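Local coordinates for betaine aldehyde dehydrogenase (Staphylococcus aureus subsp. aureus COL, PDB 4QTO), which catalyses the NAD-dependent oxidation of betaine aldehyde to glycine betaine, at residues 286-291 and 323-328; 399-404 and 419-424. One frame throughout, in Å; residues are numbered along the deposited sequence.

How the interactions relate
Followed from the N terminus, the chain closes interaction 1 first and interaction 2 later; the two loops lie in series and neither nest nor cross. Interaction 1 (286-291 with 323-328) spans 31 intervening residues, which hold helix 294-306 and strand 318-322. Interaction 2 (399-404 with 419-424) closes a shorter loop of 14 residues containing helix 409-412. Both belong to the same seven-stranded sheet, where strand 318-322 lies between strands 285-288 and 419-425. Their centres are 13 Å apart, and they touch through Asn323 and Lys326: Asn323 OD1 is 3.3 Å from Gly424 CA, and Lys326 CE is 3.8 Å from Gly424 N, both as packing.

Interaction 1: 286-291 and 323-328; sequences NIIFDD and NSIKDK
Asp290 and Ser324 supply the polar half of this contact, between the turn leaving strand 285-288 and segment 323-328, on helix 323-337. Ser324 OG donates to Asp290 OD2 at 2.7 Å, using the anti lone pair of that oxygen, the one directed away from OD1. Asp290 CG and Ser324 OG each stand between their own backbone N and carbonyl carbon (chi1 68° and 55°). The hydroxyl also lies close to the carboxylate stem, with Ser324 OG 3.1 Å from Asp290 CB. Both residues are exposed, so the bond closes the solvent edge of the contact.

The apolar half belongs to Ile325, whose two branches divide the work. Its CG2 methyl lies over the Asp290 stem, 3.7 Å from Asp290 CB, while the CG1 arm reaches inward beneath the turn. At its end, Ile325 CD1 is 3.6 Å from Phe289 O and 4.1 Å from Ile288 CG2. The two isoleucine side chains cross at about a right angle, and between them the contact is this one CG2-CD1 pair. The nearest pair of CA atoms, those of Asp290 and Ile325, is 5.9 Å apart and lies beside the turn.

This is structural packing at the periphery of the aldehyde dehydrogenase fold. Asp290 N donates to the side-chain oxygen Gln322 OE1, tying the turn to strand 318-322, while Phe289 turns away to meet Phe425 edge-to-face. Deeper in, Ile288 packs on Ile319 of strand 318-322 and Ala297 of helix 294-306, placing the contact where strand, helix and next strand of the sheet converge.

Interaction 2: 399-404 and 419-424; sequences TVITNC and VVTVEG
Thr399, Val400 and Ile401 pair in parallel with Val419, Val420 and Thr421, joining the two strands of a beta-alpha-beta unit whose linking segment carries helix 409-412. The tight part is a three-bond ladder. Val420 N donates to Thr399 O at 3.1 Å, Ile401 N to Val420 O at 2.8 Å and Val422 N to Ile401 O at 2.9 Å. The last nitrogen lies almost in line with the carbonyl (C=O...N 175°), yet its N-H bond is bent, with 136° at the hydrogen.

Methyl contacts reinforce both faces. With Ile401 CG1 anti to the carbonyl carbon (chi1 -60°) and the chain extended beyond it, Ile401 CD1 reaches Val419 CG1 at 3.7 Å; Met368 of helix 358-373 packs on both residues. On the other face Val400 and Val420 stand side by side. Val400 CG1 also reaches Val422 CG2 at 3.9 Å. Helix 323-337 covers Val400 through Leu333 and Val337.

The loose end starts where Asn403, in a left-handed backbone conformation, leads the first strand away: Asn403 N and Val422 O stand 4.3 Å apart, too far for a fourth rung. Water fills the gap. One molecule bridges to Asn403 N and another to Cys404 N, and each lies 2.8 Å from Val422 O.

Interaction 1: 286-291 and 323-328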
ATOM      1  N   ASN A 286     -31.508   6.544  -8.082  1.00  8.78           N
ATOM      2  CA  ASN A 286     -31.500   7.686  -7.155  1.00  8.82           C
ATOM      3  C   ASN A 286     -32.565   7.307  -6.132  1.00  9.46           C
ATOM      4  O   ASN A 286     -33.774   7.384  -6.416  1.00  8.36           O
ATOM      5  CB  ASN A 286     -31.818   8.954  -7.908  1.00  9.69           C
ATOM      6  CG  ASN A 286     -31.695  10.177  -7.045  1.00 11.64           C
ATOM      7  OD1 ASN A 286     -31.519  10.061  -5.824  1.00 12.07           O
ATOM      8  ND2 ASN A 286     -31.784  11.349  -7.654  1.00 12.48           N
ATOM      9  N   ILE A 287     -32.142   6.819  -4.971  1.00  8.52           N
ATOM     10  CA  ILE A 287     -33.029   6.265  -3.969  1.00  9.28           C
ATOM     11  C   ILE A 287     -33.358   7.326  -2.909  1.00  9.22           C
ATOM     12  O   ILE A 287     -32.465   7.807  -2.205  1.00  9.94           O
ATOM     13  CB  ILE A 287     -32.363   5.054  -3.290  1.00  9.76           C
ATOM     14  CG1 ILE A 287     -32.015   3.986  -4.330  1.00 10.96           C
ATOM     15  CG2 ILE A 287     -33.239   4.476  -2.207  1.00 11.00           C
ATOM     16  CD1 ILE A 287     -31.151   2.868  -3.803  1.00 11.87           C
ATOM     17  N   ILE A 288     -34.638   7.633  -2.782  1.00  9.13           N
ATOM     18  CA  ILE A 288     -35.102   8.689  -1.885  1.00  9.28           C
ATOM     19  C   ILE A 288     -36.035   8.130  -0.823  1.00  9.27           C
ATOM     20  O   ILE A 288     -37.141   7.666  -1.119  1.00  9.74           O
ATOM     21  CB  ILE A 288     -35.784   9.779  -2.709  1.00  9.90           C
ATOM     22  CG1 ILE A 288     -34.857  10.308  -3.824  1.00 11.00           C
ATOM     23  CG2 ILE A 288     -36.290  10.896  -1.809  1.00 10.04           C
ATOM     24  CD1 ILE A 288     -35.565  11.198  -4.809  1.00 11.19           C
ATOM     25  N   PHE A 289     -35.573   8.135   0.415  1.00  9.25           N
ATOM     26  CA  PHE A 289     -36.376   7.675   1.551  1.00  9.79           C
ATOM     27  C   PHE A 289     -37.290   8.757   2.082  1.00 10.81           C
ATOM     28  O   PHE A 289     -37.066   9.958   1.844  1.00 11.11           O
ATOM     29  CB  PHE A 289     -35.464   7.186   2.661  1.00 10.13           C
ATOM     30  CG  PHE A 289     -34.871   5.828   2.403  1.00 10.61           C
ATOM     31  CD1 PHE A 289     -35.572   4.691   2.780  1.00 10.98           C
ATOM     32  CD2 PHE A 289     -33.661   5.678   1.769  1.00 10.35           C
ATOM     33  CE1 PHE A 289     -35.064   3.435   2.539  1.00 11.19           C
ATOM     34  CE2 PHE A 289     -33.131   4.417   1.533  1.00 10.90           C
ATOM     35  CZ  PHE A 289     -33.847   3.281   1.927  1.00 10.59           C
ATOM     36  N   ASP A 290     -38.311   8.346   2.848  1.00 11.78           N
ATOM     37  CA  ASP A 290     -39.264   9.307   3.404  1.00 13.42           C
ATOM     38  C   ASP A 290     -38.653  10.220   4.464  1.00 13.48           C
ATOM     39  O   ASP A 290     -39.267  11.210   4.829  1.00 14.88           O
ATOM     40  CB  ASP A 290     -40.608   8.666   3.797  1.00 15.22           C
ATOM     41  CG  ASP A 290     -40.546   7.722   4.940  1.00 19.36           C
ATOM     42  OD1 ASP A 290     -39.586   7.781   5.752  1.00 18.66           O
ATOM     43  OD2 ASP A 290     -41.524   6.917   5.059  1.00 19.83           O
ATOM     44  N   ASP A 291     -37.431   9.911   4.918  1.00 11.70           N
ATOM     45  CA  ASP A 291     -36.717  10.756   5.836  1.00 12.27           C
ATOM     46  C   ASP A 291     -35.540  11.510   5.213  1.00 12.09           C
ATOM     47  O   ASP A 291     -34.665  12.006   5.928  1.00 12.66           O
ATOM     48  CB  ASP A 291     -36.293  10.003   7.100  1.00 13.60           C
ATOM     49  CG  ASP A 291     -35.337   8.867   6.830  1.00 15.07           C
ATOM     50  OD1 ASP A 291     -35.029   8.585   5.655  1.00 13.82           O
ATOM     51  OD2 ASP A 291     -34.877   8.244   7.833  1.00 17.55           O
ATOM     52  N   ASN A 323     -42.771   4.731  -1.049  1.00 11.18           N
ATOM     53  CA  ASN A 323     -44.190   4.847  -1.339  1.00 11.61           C
ATOM     54  C   ASN A 323     -44.894   5.925  -0.554  1.00 12.02           C
ATOM     55  O   ASN A 323     -45.793   6.616  -1.084  1.00 12.20           O
ATOM     56  CB  ASN A 323     -44.910   3.507  -1.133  1.00 13.41           C
ATOM     57  CG  ASN A 323     -44.591   2.499  -2.221  1.00 14.28           C
ATOM     58  OD1 ASN A 323     -44.388   2.863  -3.390  1.00 16.60           O
ATOM     59  ND2 ASN A 323     -44.577   1.223  -1.855  1.00 16.75           N
ATOM     60  N   SER A 324     -44.525   6.067   0.709  1.00 11.27           N
ATOM     61  CA  SER A 324     -45.139   7.050   1.578  1.00 11.45           C
ATOM     62  C   SER A 324     -45.062   8.495   1.106  1.00 11.25           C
ATOM     63  O   SER A 324     -45.939   9.309   1.435  1.00 10.97           O
ATOM     64  CB  SER A 324     -44.534   6.914   2.990  1.00 12.36           C
ATOM     65  OG  SER A 324     -43.125   7.024   2.911  1.00 12.51           O
ATOM     66  N   ILE A 325     -44.008   8.836   0.359  1.00 10.48           N
ATOM     67  CA  ILE A 325     -43.830  10.185  -0.175  1.00 10.74           C
ATOM     68  C   ILE A 325     -43.841  10.253  -1.700  1.00 11.45           C
ATOM     69  O   ILE A 325     -43.535  11.303  -2.268  1.00 11.46           O
ATOM     70  CB  ILE A 325     -42.563  10.874   0.354  1.00 10.43           C
ATOM     71  CG1 ILE A 325     -41.269  10.119   0.019  1.00 10.49           C
ATOM     72  CG2 ILE A 325     -42.691  11.094   1.858  1.00 10.72           C
ATOM     73  CD1 ILE A 325     -40.020  10.984  -0.012  1.00 10.29           C
ATOM     74  N   LYS A 326     -44.201   9.150  -2.346  1.00 12.47           N
ATOM     75  CA  LYS A 326     -44.142   9.104  -3.800  1.00 12.85           C
ATOM     76  C   LYS A 326     -45.021  10.146  -4.469  1.00 13.06           C
ATOM     77  O   LYS A 326     -44.575  10.819  -5.385  1.00 12.15           O
ATOM     78  CB  LYS A 326     -44.496   7.696  -4.272  1.00 14.97           C
ATOM     79  CG  LYS A 326     -44.492   7.525  -5.763  1.00 17.97           C
ATOM     80  CD  LYS A 326     -44.691   6.052  -6.054  1.00 22.88           C
ATOM     81  CE  LYS A 326     -44.797   5.763  -7.516  1.00 29.59           C
ATOM     82  NZ  LYS A 326     -46.102   6.238  -8.038  1.00 32.19           N
ATOM     83  N   ASP A 327     -46.264  10.300  -4.016  1.00 13.56           N
ATOM     84  CA  ASP A 327     -47.148  11.303  -4.617  1.00 14.95           C
ATOM     85  C   ASP A 327     -46.626  12.746  -4.422  1.00 14.14           C
ATOM     86  O   ASP A 327     -46.612  13.538  -5.350  1.00 14.06           O
ATOM     87  CB  ASP A 327     -48.557  11.131  -4.103  1.00 17.94           C
ATOM     88  CG  ASP A 327     -49.177   9.826  -4.537  1.00 23.65           C
ATOM     89  OD1 ASP A 327     -48.745   9.256  -5.570  1.00 27.89           O
ATOM     90  OD2 ASP A 327     -50.151   9.393  -3.907  1.00 35.74           O
ATOM     91  N   LYS A 328     -46.191  13.065  -3.200  0.50 12.90           N
ATOM     92  CA  LYS A 328     -45.618  14.375  -2.872  0.50 12.71           C
ATOM     93  C   LYS A 328     -44.396  14.640  -3.762  0.50 12.25           C
ATOM     94  O   LYS A 328     -44.217  15.735  -4.335  0.50 12.56           O
ATOM     95  CB  LYS A 328     -45.181  14.338  -1.393  0.50 12.12           C
ATOM     96  CG  LYS A 328     -44.535  15.586  -0.840  0.50 12.21           C
ATOM     97  CD  LYS A 328     -43.954  15.362   0.537  0.50 11.32           C
ATOM     98  CE  LYS A 328     -43.352  16.643   1.070  0.50 11.61           C
ATOM     99  NZ  LYS A 328     -42.798  16.486   2.444  0.50 11.94           N
TER

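Interaction 2: 399-404 and 419-424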
ATOM      1  N   THR A 399     -38.230  15.264 -19.296  1.00 13.96           N
ATOM      2  CA  THR A 399     -39.350  14.349 -19.213  1.00 14.01           C
ATOM      3  C   THR A 399     -39.358  13.526 -17.938  1.00 13.47           C
ATOM      4  O   THR A 399     -38.290  13.102 -17.456  1.00 12.23           O
ATOM      5  CB  THR A 399     -39.229  13.389 -20.422  1.00 14.23           C
ATOM      6  OG1 THR A 399     -39.188  14.152 -21.644  1.00 15.20           O
ATOM      7  CG2 THR A 399     -40.343  12.377 -20.490  1.00 14.86           C
ATOM      8  N   VAL A 400     -40.552  13.304 -17.377  1.00 12.76           N
ATOM      9  CA  VAL A 400     -40.721  12.438 -16.207  1.00 13.25           C
ATOM     10  C   VAL A 400     -41.739  11.351 -16.603  1.00 13.77           C
ATOM     11  O   VAL A 400     -42.835  11.654 -17.097  1.00 14.62           O
ATOM     12  CB  VAL A 400     -41.275  13.174 -14.975  1.00 12.88           C
ATOM     13  CG1 VAL A 400     -41.427  12.207 -13.800  1.00 13.03           C
ATOM     14  CG2 VAL A 400     -40.377  14.346 -14.602  1.00 12.98           C
ATOM     15  N   ILE A 401     -41.345  10.097 -16.399  1.00 13.23           N
ATOM     16  CA  ILE A 401     -42.194   8.947 -16.690  1.00 14.17           C
ATOM     17  C   ILE A 401     -42.594   8.297 -15.360  1.00 14.04           C
ATOM     18  O   ILE A 401     -41.742   7.947 -14.554  1.00 14.13           O
ATOM     19  CB  ILE A 401     -41.475   7.949 -17.621  1.00 15.16           C
ATOM     20  CG1 ILE A 401     -41.137   8.661 -18.949  1.00 16.39           C
ATOM     21  CG2 ILE A 401     -42.344   6.730 -17.870  1.00 15.79           C
ATOM     22  CD1 ILE A 401     -40.410   7.814 -19.985  1.00 17.30           C
ATOM     23  N   THR A 402     -43.897   8.129 -15.163  1.00 14.35           N
ATOM     24  CA  THR A 402     -44.460   7.567 -13.940  1.00 15.74           C
ATOM     25  C   THR A 402     -45.277   6.302 -14.208  1.00 17.25           C
ATOM     26  O   THR A 402     -45.454   5.889 -15.352  1.00 16.73           O
ATOM     27  CB  THR A 402     -45.360   8.597 -13.239  1.00 16.18           C
ATOM     28  OG1 THR A 402     -46.417   8.988 -14.117  1.00 16.76           O
ATOM     29  CG2 THR A 402     -44.572   9.829 -12.824  1.00 16.15           C
ATOM     30  N   ASN A 403     -45.767   5.680 -13.132  1.00 19.40           N
ATOM     31  CA  ASN A 403     -46.616   4.474 -13.272  1.00 22.81           C
ATOM     32  C   ASN A 403     -45.847   3.385 -14.059  1.00 24.36           C
ATOM     33  O   ASN A 403     -46.371   2.782 -15.006  1.00 26.80           O
ATOM     34  CB  ASN A 403     -47.961   4.794 -13.930  1.00 27.83           C
ATOM     35  CG  ASN A 403     -49.006   3.711 -13.693  1.00 35.37           C
ATOM     36  OD1 ASN A 403     -48.951   2.990 -12.706  1.00 36.29           O
ATOM     37  ND2 ASN A 403     -49.991   3.623 -14.593  1.00 41.22           N
ATOM     38  N   CYS A 404     -44.583   3.205 -13.700  0.50 23.45           N
ATOM     39  CA  CYS A 404     -43.748   2.192 -14.351  0.50 23.79           C
ATOM     40  C   CYS A 404     -43.214   1.171 -13.335  0.50 22.29           C
ATOM     41  O   CYS A 404     -43.414   1.320 -12.118  0.50 23.12           O
ATOM     42  CB  CYS A 404     -42.694   2.763 -15.345  0.50 24.06           C
ATOM     43  SG  CYS A 404     -41.821   4.322 -15.157  0.50 20.27           S
ATOM     44  N   VAL A 419     -34.569  12.334 -19.450  1.00 13.19           N
ATOM     45  CA  VAL A 419     -35.717  11.514 -19.076  1.00 13.13           C
ATOM     46  C   VAL A 419     -35.401  10.752 -17.806  1.00 12.66           C
ATOM     47  O   VAL A 419     -34.317  10.147 -17.698  1.00 12.44           O
ATOM     48  CB  VAL A 419     -35.960  10.444 -20.165  1.00 14.94           C
ATOM     49  CG1 VAL A 419     -37.130   9.536 -19.823  1.00 15.62           C
ATOM     50  CG2 VAL A 419     -36.153  11.071 -21.546  1.00 15.74           C
ATOM     51  N   VAL A 420     -36.341  10.765 -16.878  1.00 12.21           N
ATOM     52  CA  VAL A 420     -36.262   9.945 -15.665  1.00 12.88           C
ATOM     53  C   VAL A 420     -37.539   9.136 -15.527  1.00 13.05           C
ATOM     54  O   VAL A 420     -38.595   9.539 -16.009  1.00 12.95           O
ATOM     55  CB  VAL A 420     -36.065  10.776 -14.375  1.00 12.84           C
ATOM     56  CG1 VAL A 420     -34.848  11.689 -14.512  1.00 13.63           C
ATOM     57  CG2 VAL A 420     -37.284  11.610 -14.026  1.00 13.05           C
ATOM     58  N   THR A 421     -37.423   7.964 -14.899  1.00 12.39           N
ATOM     59  CA  THR A 421     -38.577   7.144 -14.525  1.00 13.46           C
ATOM     60  C   THR A 421     -38.687   7.230 -13.005  1.00 13.16           C
ATOM     61  O   THR A 421     -37.674   7.474 -12.326  1.00 11.91           O
ATOM     62  CB  THR A 421     -38.431   5.649 -14.915  1.00 14.04           C
ATOM     63  OG1 THR A 421     -37.192   5.118 -14.405  1.00 13.98           O
ATOM     64  CG2 THR A 421     -38.466   5.481 -16.407  1.00 16.50           C
ATOM     65  N   VAL A 422     -39.878   7.017 -12.479  1.00 12.57           N
ATOM     66  CA  VAL A 422     -40.121   7.035 -11.049  1.00 12.76           C
ATOM     67  C   VAL A 422     -40.834   5.744 -10.650  1.00 13.39           C
ATOM     68  O   VAL A 422     -41.926   5.449 -11.173  1.00 15.32           O
ATOM     69  CB  VAL A 422     -40.976   8.254 -10.602  1.00 13.66           C
ATOM     70  CG1 VAL A 422     -41.091   8.292  -9.082  1.00 14.01           C
ATOM     71  CG2 VAL A 422     -40.346   9.571 -11.083  1.00 14.17           C
ATOM     72  N   GLU A 423     -40.253   5.014  -9.707  1.00 12.31           N
ATOM     73  CA  GLU A 423     -40.829   3.791  -9.163  1.00 13.05           C
ATOM     74  C   GLU A 423     -40.922   3.960  -7.673  1.00 13.53           C
ATOM     75  O   GLU A 423     -40.047   4.603  -7.068  1.00 11.60           O
ATOM     76  CB  GLU A 423     -39.921   2.578  -9.391  1.00 13.63           C
ATOM     77  CG  GLU A 423     -39.870   2.052 -10.816  1.00 14.89           C
ATOM     78  CD  GLU A 423     -38.620   1.214 -11.025  1.00 16.18           C
ATOM     79  OE1 GLU A 423     -38.662  -0.017 -10.844  1.00 17.23           O
ATOM     80  OE2 GLU A 423     -37.555   1.837 -11.227  1.00 14.64           O
ATOM     81  N   GLY A 424     -41.924   3.342  -7.071  1.00 12.06           N
ATOM     82  CA  GLY A 424     -42.038   3.385  -5.624  1.00 12.77           C
ATOM     83  C   GLY A 424     -41.460   2.138  -4.970  1.00 13.78           C
ATOM     84  O   GLY A 424     -41.364   1.070  -5.607  1.00 15.19           O
TER
HETATM   85  O   HOH W   1     -44.499   6.461 -10.664  1.00 22.64           O
HETATM   86  O   HOH W   2     -44.202   3.939 -10.785  1.00 33.15           O